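Long-range contact in 4-hydroxybenzoyl-CoA thioesterase (Bacillus halodurans, PDB 5WH9), which probably hydrolyses acyl-CoA thioesters, with gentisyl-coenzyme A as its likely substrate, and has the hotdog fold: residues B[67-79]-B[90-102]. Residues are numbered along the deposited sequence; the frame is centred on the assembly and turned at random.
Sequences PLLFADHVFIRTS and LEHHFIKQGRVIA
Ile95 buries the most surface here, and the Phe75 ring lies against it. The CB of Ile95 stands over one face of that ring, 3.8 Å from the centroid and 19° off the normal, while its CG2 comes to 3.4 Å from Phe75 CZ. With Phe75 CG between its backbone N and carbonyl carbon (chi1 69°), the ring is turned toward Ile95. The other branch of Ile95 ends in CD1, which meets Arg77 CG at 3.7 Å, the two side chains crossing at about a right angle. The pair Phe75–Ile95 is a hydrogen-bonded one in the antiparallel hairpin of strands 73-80 and 87-96, part of the sheet that in the hotdog fold wraps a long helix. On the helix side of this sheet, Ile76 CG1 rests over the face of Phe94, whose ring also meets Tyr26 edge-to-face. Beyond the last bridge of this ladder, at the start of the type I' turn from Lys96 to Arg99, Lys96 reaches back to the loop before strand 73-80: NZ forms a salt bridge with Asp72 OD2 (2.9 Å) and donates to Pro67 O (3.3 Å). OD2 also accepts from Leu69 N, the two donors arriving from opposite faces of the carboxylate. Were Lys96 cut back to an alanine, Asp72 would probably lose its cationic mate and Pro67 O this donor, with a gap opened beside Leu68. The aliphatic part of the lysine contributes too, its CD lying 3.8 Å from Leu68 CD2.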
ATOM      1  N   PRO B  67      -9.239   8.430 -16.044  1.00 36.71           N
ATOM      2  CA  PRO B  67      -8.085   7.747 -15.435  1.00 35.23           C
ATOM      3  C   PRO B  67      -6.885   8.626 -15.035  1.00 33.21           C
ATOM      4  O   PRO B  67      -6.557   9.588 -15.729  1.00 36.52           O
ATOM      5  CB  PRO B  67      -7.659   6.755 -16.522  1.00 38.75           C
ATOM      6  CG  PRO B  67      -8.100   7.391 -17.796  1.00 44.94           C
ATOM      7  CD  PRO B  67      -9.380   8.110 -17.475  1.00 40.41           C
ATOM      8  N   LEU B  68      -6.238   8.267 -13.925  1.00 23.84           N
ATOM      9  CA  LEU B  68      -4.933   8.776 -13.544  1.00 18.55           C
ATOM     10  C   LEU B  68      -3.913   7.702 -13.902  1.00 19.24           C
ATOM     11  O   LEU B  68      -4.186   6.511 -13.777  1.00 11.93           O
ATOM     12  CB  LEU B  68      -4.893   9.074 -12.051  1.00 16.80           C
ATOM     13  CG  LEU B  68      -5.799  10.186 -11.517  1.00 19.63           C
ATOM     14  CD1 LEU B  68      -5.781  10.294  -9.992  1.00 21.91           C
ATOM     15  CD2 LEU B  68      -5.451  11.530 -12.161  1.00 16.98           C
ATOM     16  N   LEU B  69      -2.979   8.426 -14.326  1.00 31.07           N
ATOM     17  CA  LEU B  69      -1.892   7.657 -14.908  1.00 25.74           C
ATOM     18  C   LEU B  69      -0.599   7.950 -14.173  1.00 28.33           C
ATOM     19  O   LEU B  69      -0.487   8.953 -13.472  1.00 31.49           O
ATOM     20  CB  LEU B  69      -1.735   7.981 -16.388  1.00 28.06           C
ATOM     21  CG  LEU B  69      -2.925   7.811 -17.335  1.00 31.02           C
ATOM     22  CD1 LEU B  69      -2.549   8.322 -18.736  1.00 29.85           C
ATOM     23  CD2 LEU B  69      -3.376   6.365 -17.404  1.00 25.83           C
ATOM     24  N   PHE B  70       0.373   7.062 -14.327  1.00 20.42           N
ATOM     25  CA  PHE B  70       1.685   7.269 -13.729  1.00 21.45           C
ATOM     26  C   PHE B  70       2.283   8.630 -14.104  1.00 18.89           C
ATOM     27  O   PHE B  70       2.332   9.010 -15.277  1.00 22.19           O
ATOM     28  CB  PHE B  70       2.622   6.119 -14.109  1.00 19.23           C
ATOM     29  CG  PHE B  70       4.056   6.344 -13.724  1.00 18.43           C
ATOM     30  CD1 PHE B  70       4.384   6.901 -12.507  1.00 19.45           C
ATOM     31  CD2 PHE B  70       5.078   5.994 -14.591  1.00 20.49           C
ATOM     32  CE1 PHE B  70       5.704   7.102 -12.162  1.00 20.30           C
ATOM     33  CE2 PHE B  70       6.385   6.192 -14.253  1.00 17.76           C
ATOM     34  CZ  PHE B  70       6.704   6.741 -13.041  1.00 20.73           C
ATOM     35  N   ALA B  71       2.698   9.365 -13.075  1.00 21.83           N
ATOM     36  CA  ALA B  71       3.396  10.654 -13.197  1.00 19.63           C
ATOM     37  C   ALA B  71       2.455  11.827 -13.348  1.00 16.15           C
ATOM     38  O   ALA B  71       2.895  12.968 -13.400  1.00 19.23           O
ATOM     39  CB  ALA B  71       4.451  10.647 -14.323  1.00 15.96           C
ATOM     40  N   ASP B  72       1.159  11.558 -13.405  1.00 16.94           N
ATOM     41  CA  ASP B  72       0.202  12.653 -13.434  1.00 17.34           C
ATOM     42  C   ASP B  72       0.442  13.587 -12.255  1.00 15.96           C
ATOM     43  O   ASP B  72       0.737  13.126 -11.151  1.00 13.81           O
ATOM     44  CB  ASP B  72      -1.234  12.137 -13.410  1.00 18.93           C
ATOM     45  CG  ASP B  72      -1.731  11.779 -14.777  1.00 22.13           C
ATOM     46  OD1 ASP B  72      -1.007  12.103 -15.746  1.00 20.24           O
ATOM     47  OD2 ASP B  72      -2.830  11.185 -14.882  1.00 21.05           O
ATOM     48  N   HIS B  73       0.366  14.892 -12.515  1.00 18.13           N
ATOM     49  CA  HIS B  73       0.339  15.897 -11.456  1.00 22.88           C
ATOM     50  C   HIS B  73      -1.128  16.102 -11.138  1.00 20.29           C
ATOM     51  O   HIS B  73      -1.952  16.194 -12.048  1.00 16.02           O
ATOM     52  CB  HIS B  73       0.916  17.230 -11.930  1.00 19.53           C
ATOM     53  CG  HIS B  73       2.343  17.154 -12.374  1.00 32.66           C
ATOM     54  ND1 HIS B  73       3.376  17.710 -11.649  1.00 39.43           N
ATOM     55  CD2 HIS B  73       2.907  16.607 -13.477  1.00 31.65           C
ATOM     56  CE1 HIS B  73       4.516  17.504 -12.286  1.00 43.58           C
ATOM     57  NE2 HIS B  73       4.259  16.835 -13.396  1.00 40.66           N
ATOM     58  N   VAL B  74      -1.467  16.174  -9.858  1.00 11.83           N
ATOM     59  CA  VAL B  74      -2.868  16.240  -9.486  1.00 14.47           C
ATOM     60  C   VAL B  74      -2.949  17.096  -8.268  1.00 10.04           C
ATOM     61  O   VAL B  74      -1.978  17.211  -7.514  1.00 16.78           O
ATOM     62  CB  VAL B  74      -3.441  14.807  -9.160  1.00 13.91           C
ATOM     63  CG1 VAL B  74      -4.957  14.821  -9.095  1.00 15.02           C
ATOM     64  CG2 VAL B  74      -2.988  13.795 -10.191  1.00  9.55           C
ATOM     65  N   PHE B  75      -4.095  17.717  -8.065  1.00 13.57           N
ATOM     66  CA  PHE B  75      -4.363  18.322  -6.768  1.00 18.35           C
ATOM     67  C   PHE B  75      -5.820  18.085  -6.355  1.00 14.48           C
ATOM     68  O   PHE B  75      -6.676  17.775  -7.183  1.00 15.12           O
ATOM     69  CB  PHE B  75      -3.942  19.799  -6.722  1.00 17.78           C
ATOM     70  CG  PHE B  75      -4.793  20.724  -7.574  1.00 22.20           C
ATOM     71  CD1 PHE B  75      -5.985  21.243  -7.079  1.00 18.89           C
ATOM     72  CD2 PHE B  75      -4.376  21.104  -8.845  1.00 20.39           C
ATOM     73  CE1 PHE B  75      -6.763  22.112  -7.843  1.00 25.61           C
ATOM     74  CE2 PHE B  75      -5.147  21.973  -9.623  1.00 24.01           C
ATOM     75  CZ  PHE B  75      -6.351  22.479  -9.119  1.00 25.56           C
ATOM     76  N   ILE B  76      -6.080  18.152  -5.061  1.00  7.14           N
ATOM     77  CA  ILE B  76      -7.425  17.953  -4.581  1.00 13.72           C
ATOM     78  C   ILE B  76      -7.935  19.251  -3.987  1.00 10.89           C
ATOM     79  O   ILE B  76      -7.225  19.901  -3.227  1.00  9.98           O
ATOM     80  CB  ILE B  76      -7.494  16.860  -3.497  1.00  7.80           C
ATOM     81  CG1 ILE B  76      -7.265  15.477  -4.109  1.00 10.15           C
ATOM     82  CG2 ILE B  76      -8.835  16.918  -2.813  1.00  7.40           C
ATOM     83  CD1 ILE B  76      -7.081  14.345  -3.077  1.00  5.66           C
ATOM     84  N   ARG B  77      -9.162  19.620  -4.329  1.00 25.83           N
ATOM     85  CA  ARG B  77      -9.825  20.763  -3.704  1.00 26.56           C
ATOM     86  C   ARG B  77     -10.744  20.256  -2.606  1.00 28.06           C
ATOM     87  O   ARG B  77     -11.707  19.533  -2.886  1.00 23.97           O
ATOM     88  CB  ARG B  77     -10.667  21.542  -4.721  1.00 32.02           C
ATOM     89  CG  ARG B  77      -9.879  22.383  -5.696  1.00 37.44           C
ATOM     90  CD  ARG B  77     -10.695  23.588  -6.208  1.00 38.79           C
ATOM     91  NE  ARG B  77      -9.931  24.326  -7.206  1.00 38.70           N
ATOM     92  CZ  ARG B  77     -10.053  24.166  -8.521  1.00 42.09           C
ATOM     93  NH1 ARG B  77     -10.950  23.323  -9.018  1.00 32.57           N
ATOM     94  NH2 ARG B  77      -9.285  24.871  -9.344  1.00 44.11           N
ATOM     95  N   THR B  78     -10.461  20.643  -1.367  1.00 21.08           N
ATOM     96  CA  THR B  78     -11.251  20.168  -0.248  1.00 19.10           C
ATOM     97  C   THR B  78     -12.081  21.293   0.320  1.00 22.80           C
ATOM     98  O   THR B  78     -11.574  22.366   0.612  1.00 23.73           O
ATOM     99  CB  THR B  78     -10.368  19.571   0.847  1.00 20.03           C
ATOM    100  OG1 THR B  78      -9.594  18.502   0.295  1.00 19.95           O
ATOM    101  CG2 THR B  78     -11.212  19.021   1.979  1.00 18.05           C
ATOM    102  N   SER B  79     -13.377  21.056   0.440  1.00 25.57           N
ATOM    103  CA  SER B  79     -14.245  21.998   1.114  1.00 27.60           C
ATOM    104  C   SER B  79     -14.984  21.232   2.206  1.00 31.38           C
ATOM    105  O   SER B  79     -15.033  20.003   2.171  1.00 32.92           O
ATOM    106  CB  SER B  79     -15.205  22.638   0.120  1.00 26.63           C
ATOM    107  OG  SER B  79     -15.739  21.678  -0.770  1.00 27.23           O
ATOM    108  N   LEU B  90     -16.217  16.223   4.363  1.00 14.11           N
ATOM    109  CA  LEU B  90     -15.293  16.890   3.461  1.00 14.77           C
ATOM    110  C   LEU B  90     -15.609  16.492   2.032  1.00 12.93           C
ATOM    111  O   LEU B  90     -15.700  15.304   1.723  1.00  9.32           O
ATOM    112  CB  LEU B  90     -13.852  16.485   3.772  1.00 11.62           C
ATOM    113  CG  LEU B  90     -13.307  16.897   5.137  1.00 18.97           C
ATOM    114  CD1 LEU B  90     -11.881  16.349   5.339  1.00 20.29           C
ATOM    115  CD2 LEU B  90     -13.330  18.417   5.298  1.00 17.66           C
ATOM    116  N   GLU B  91     -15.778  17.477   1.167  1.00 17.08           N
ATOM    117  CA  GLU B  91     -15.840  17.209  -0.256  1.00 18.78           C
ATOM    118  C   GLU B  91     -14.434  17.332  -0.886  1.00 19.70           C
ATOM    119  O   GLU B  91     -13.686  18.280  -0.603  1.00 22.05           O
ATOM    120  CB  GLU B  91     -16.823  18.162  -0.926  1.00 25.14           C
ATOM    121  CG  GLU B  91     -17.295  17.684  -2.305  1.00 32.30           C
ATOM    122  CD  GLU B  91     -18.306  18.635  -2.941  1.00 48.39           C
ATOM    123  OE1 GLU B  91     -19.527  18.360  -2.856  1.00 57.04           O
ATOM    124  OE2 GLU B  91     -17.882  19.659  -3.531  1.00 42.46           O
ATOM    125  N   HIS B  92     -14.071  16.360  -1.718  1.00 14.22           N
ATOM    126  CA  HIS B  92     -12.770  16.354  -2.379  1.00 15.48           C
ATOM    127  C   HIS B  92     -12.969  16.231  -3.865  1.00 19.62           C
ATOM    128  O   HIS B  92     -13.668  15.325  -4.322  1.00 20.98           O
ATOM    129  CB  HIS B  92     -11.910  15.168  -1.930  1.00 13.27           C
ATOM    130  CG  HIS B  92     -11.502  15.223  -0.494  1.00  9.79           C
ATOM    131  ND1 HIS B  92     -11.918  14.295   0.432  1.00 11.95           N
ATOM    132  CD2 HIS B  92     -10.730  16.105   0.180  1.00 12.67           C
ATOM    133  CE1 HIS B  92     -11.402  14.586   1.612  1.00 13.90           C
ATOM    134  NE2 HIS B  92     -10.672  15.679   1.485  1.00 14.78           N
ATOM    135  N   HIS B  93     -12.324  17.118  -4.616  1.00 21.68           N
ATOM    136  CA  HIS B  93     -12.384  17.090  -6.061  1.00 21.95           C
ATOM    137  C   HIS B  93     -10.982  16.953  -6.637  1.00 19.66           C
ATOM    138  O   HIS B  93     -10.123  17.809  -6.408  1.00 19.37           O
ATOM    139  CB  HIS B  93     -13.012  18.376  -6.583  1.00 23.62           C
ATOM    140  CG  HIS B  93     -14.455  18.536  -6.228  1.00 28.01           C
ATOM    141  ND1 HIS B  93     -15.448  17.758  -6.781  1.00 34.46           N
ATOM    142  CD2 HIS B  93     -15.080  19.408  -5.401  1.00 33.42           C
ATOM    143  CE1 HIS B  93     -16.620  18.134  -6.302  1.00 34.99           C
ATOM    144  NE2 HIS B  93     -16.424  19.135  -5.465  1.00 36.81           N
ATOM    145  N   PHE B  94     -10.762  15.886  -7.396  1.00 10.25           N
ATOM    146  CA  PHE B  94      -9.476  15.657  -8.041  1.00 11.27           C
ATOM    147  C   PHE B  94      -9.409  16.456  -9.315  1.00 15.44           C
ATOM    148  O   PHE B  94     -10.292  16.346 -10.193  1.00 13.69           O
ATOM    149  CB  PHE B  94      -9.266  14.174  -8.346  1.00 10.98           C
ATOM    150  CG  PHE B  94      -9.222  13.325  -7.122  1.00 12.62           C
ATOM    151  CD1 PHE B  94     -10.382  13.095  -6.386  1.00 11.28           C
ATOM    152  CD2 PHE B  94      -8.025  12.770  -6.687  1.00 10.65           C
ATOM    153  CE1 PHE B  94     -10.342  12.326  -5.244  1.00 10.42           C
ATOM    154  CE2 PHE B  94      -7.978  11.990  -5.538  1.00  8.01           C
ATOM    155  CZ  PHE B  94      -9.136  11.769  -4.824  1.00 13.32           C
ATOM    156  N   ILE B  95      -8.374  17.286  -9.399  1.00 21.84           N
ATOM    157  CA  ILE B  95      -8.153  18.097 -10.572  1.00 18.84           C
ATOM    158  C   ILE B  95      -6.875  17.662 -11.293  1.00 17.55           C
ATOM    159  O   ILE B  95      -5.791  17.636 -10.724  1.00 22.11           O
ATOM    160  CB  ILE B  95      -8.128  19.606 -10.237  1.00 25.34           C
ATOM    161  CG1 ILE B  95      -9.530  20.098  -9.895  1.00 25.93           C
ATOM    162  CG2 ILE B  95      -7.636  20.415 -11.436  1.00 23.54           C
ATOM    163  CD1 ILE B  95      -9.903  19.947  -8.473  1.00 27.19           C
ATOM    164  N   LYS B  96      -7.035  17.286 -12.546  1.00  8.66           N
ATOM    165  CA  LYS B  96      -5.922  16.994 -13.421  1.00 14.56           C
ATOM    166  C   LYS B  96      -6.103  17.797 -14.703  1.00 18.17           C
ATOM    167  O   LYS B  96      -7.189  17.784 -15.305  1.00 16.49           O
ATOM    168  CB  LYS B  96      -5.901  15.506 -13.757  1.00 10.60           C
ATOM    169  CG  LYS B  96      -5.112  15.179 -14.995  1.00 12.56           C
ATOM    170  CD  LYS B  96      -5.082  13.693 -15.236  1.00 17.48           C
ATOM    171  CE  LYS B  96      -5.055  13.370 -16.719  1.00 23.48           C
ATOM    172  NZ  LYS B  96      -4.676  11.946 -16.952  1.00 27.57           N
ATOM    173  N   GLN B  97      -5.045  18.504 -15.100  1.00 24.66           N
ATOM    174  CA  GLN B  97      -5.048  19.281 -16.330  1.00 23.71           C
ATOM    175  C   GLN B  97      -6.193  20.272 -16.293  1.00 23.94           C
ATOM    176  O   GLN B  97      -6.877  20.479 -17.289  1.00 24.74           O
ATOM    177  CB  GLN B  97      -5.173  18.356 -17.543  1.00 23.42           C
ATOM    178  CG  GLN B  97      -4.063  17.315 -17.621  1.00 26.42           C
ATOM    179  CD  GLN B  97      -4.149  16.463 -18.873  1.00 32.37           C
ATOM    180  OE1 GLN B  97      -5.232  16.246 -19.415  1.00 32.50           O
ATOM    181  NE2 GLN B  97      -3.006  15.985 -19.344  1.00 30.60           N
ATOM    182  N   GLY B  98      -6.401  20.870 -15.125  1.00 13.32           N
ATOM    183  CA  GLY B  98      -7.408  21.897 -14.961  1.00 16.50           C
ATOM    184  C   GLY B  98      -8.842  21.390 -14.912  1.00 20.66           C
ATOM    185  O   GLY B  98      -9.761  22.194 -14.765  1.00 16.11           O
ATOM    186  N   ARG B  99      -9.025  20.069 -14.994  1.00 35.15           N
ATOM    187  CA  ARG B  99     -10.355  19.452 -14.984  1.00 35.47           C
ATOM    188  C   ARG B  99     -10.589  18.484 -13.820  1.00 33.59           C
ATOM    189  O   ARG B  99      -9.645  17.872 -13.304  1.00 27.30           O
ATOM    190  CB  ARG B  99     -10.587  18.701 -16.292  1.00 39.76           C
ATOM    191  CG  ARG B  99     -10.490  19.578 -17.524  1.00 49.93           C
ATOM    192  CD  ARG B  99     -10.837  18.790 -18.774  1.00 69.10           C
ATOM    193  NE  ARG B  99     -11.935  17.855 -18.527  1.00 86.33           N
ATOM    194  CZ  ARG B  99     -11.805  16.530 -18.488  1.00 82.51           C
ATOM    195  NH1 ARG B  99     -10.623  15.965 -18.699  1.00 76.48           N
ATOM    196  NH2 ARG B  99     -12.867  15.771 -18.249  1.00 78.63           N
ATOM    197  N   VAL B 100     -11.857  18.331 -13.435  1.00 23.08           N
ATOM    198  CA  VAL B 100     -12.247  17.361 -12.406  1.00 23.70           C
ATOM    199  C   VAL B 100     -12.360  15.930 -12.966  1.00 27.22           C
ATOM    200  O   VAL B 100     -13.249  15.622 -13.766  1.00 30.18           O
ATOM    201  CB  VAL B 100     -13.576  17.742 -11.703  1.00 23.63           C
ATOM    202  CG1 VAL B 100     -13.905  16.716 -10.635  1.00 21.71           C
ATOM    203  CG2 VAL B 100     -13.487  19.136 -11.074  1.00 22.91           C
ATOM    204  N   ILE B 101     -11.458  15.058 -12.541  1.00 11.50           N
ATOM    205  CA  ILE B 101     -11.438  13.689 -13.045  1.00 14.56           C
ATOM    206  C   ILE B 101     -11.923  12.656 -12.023  1.00 15.60           C
ATOM    207  O   ILE B 101     -11.934  11.457 -12.294  1.00 17.27           O
ATOM    208  CB  ILE B 101     -10.028  13.307 -13.536  1.00 16.41           C
ATOM    209  CG1 ILE B 101      -9.021  13.394 -12.379  1.00 13.54           C
ATOM    210  CG2 ILE B 101      -9.616  14.203 -14.693  1.00 17.23           C
ATOM    211  CD1 ILE B 101      -9.142  12.188 -11.376  1.00 11.11           C
ATOM    212  N   ALA B 102     -12.319  13.126 -10.849  1.00 22.58           N
ATOM    213  CA  ALA B 102     -12.908  12.275  -9.827  1.00 25.10           C
ATOM    214  C   ALA B 102     -13.376  13.191  -8.719  1.00 23.74           C
ATOM    215  O   ALA B 102     -12.789  14.252  -8.513  1.00 23.65           O
ATOM    216  CB  ALA B 102     -11.871  11.267  -9.288  1.00 23.11           C
TER
HETATM  217  O   HOH W   1      -2.489  18.158 -13.951  1.00 24.03           O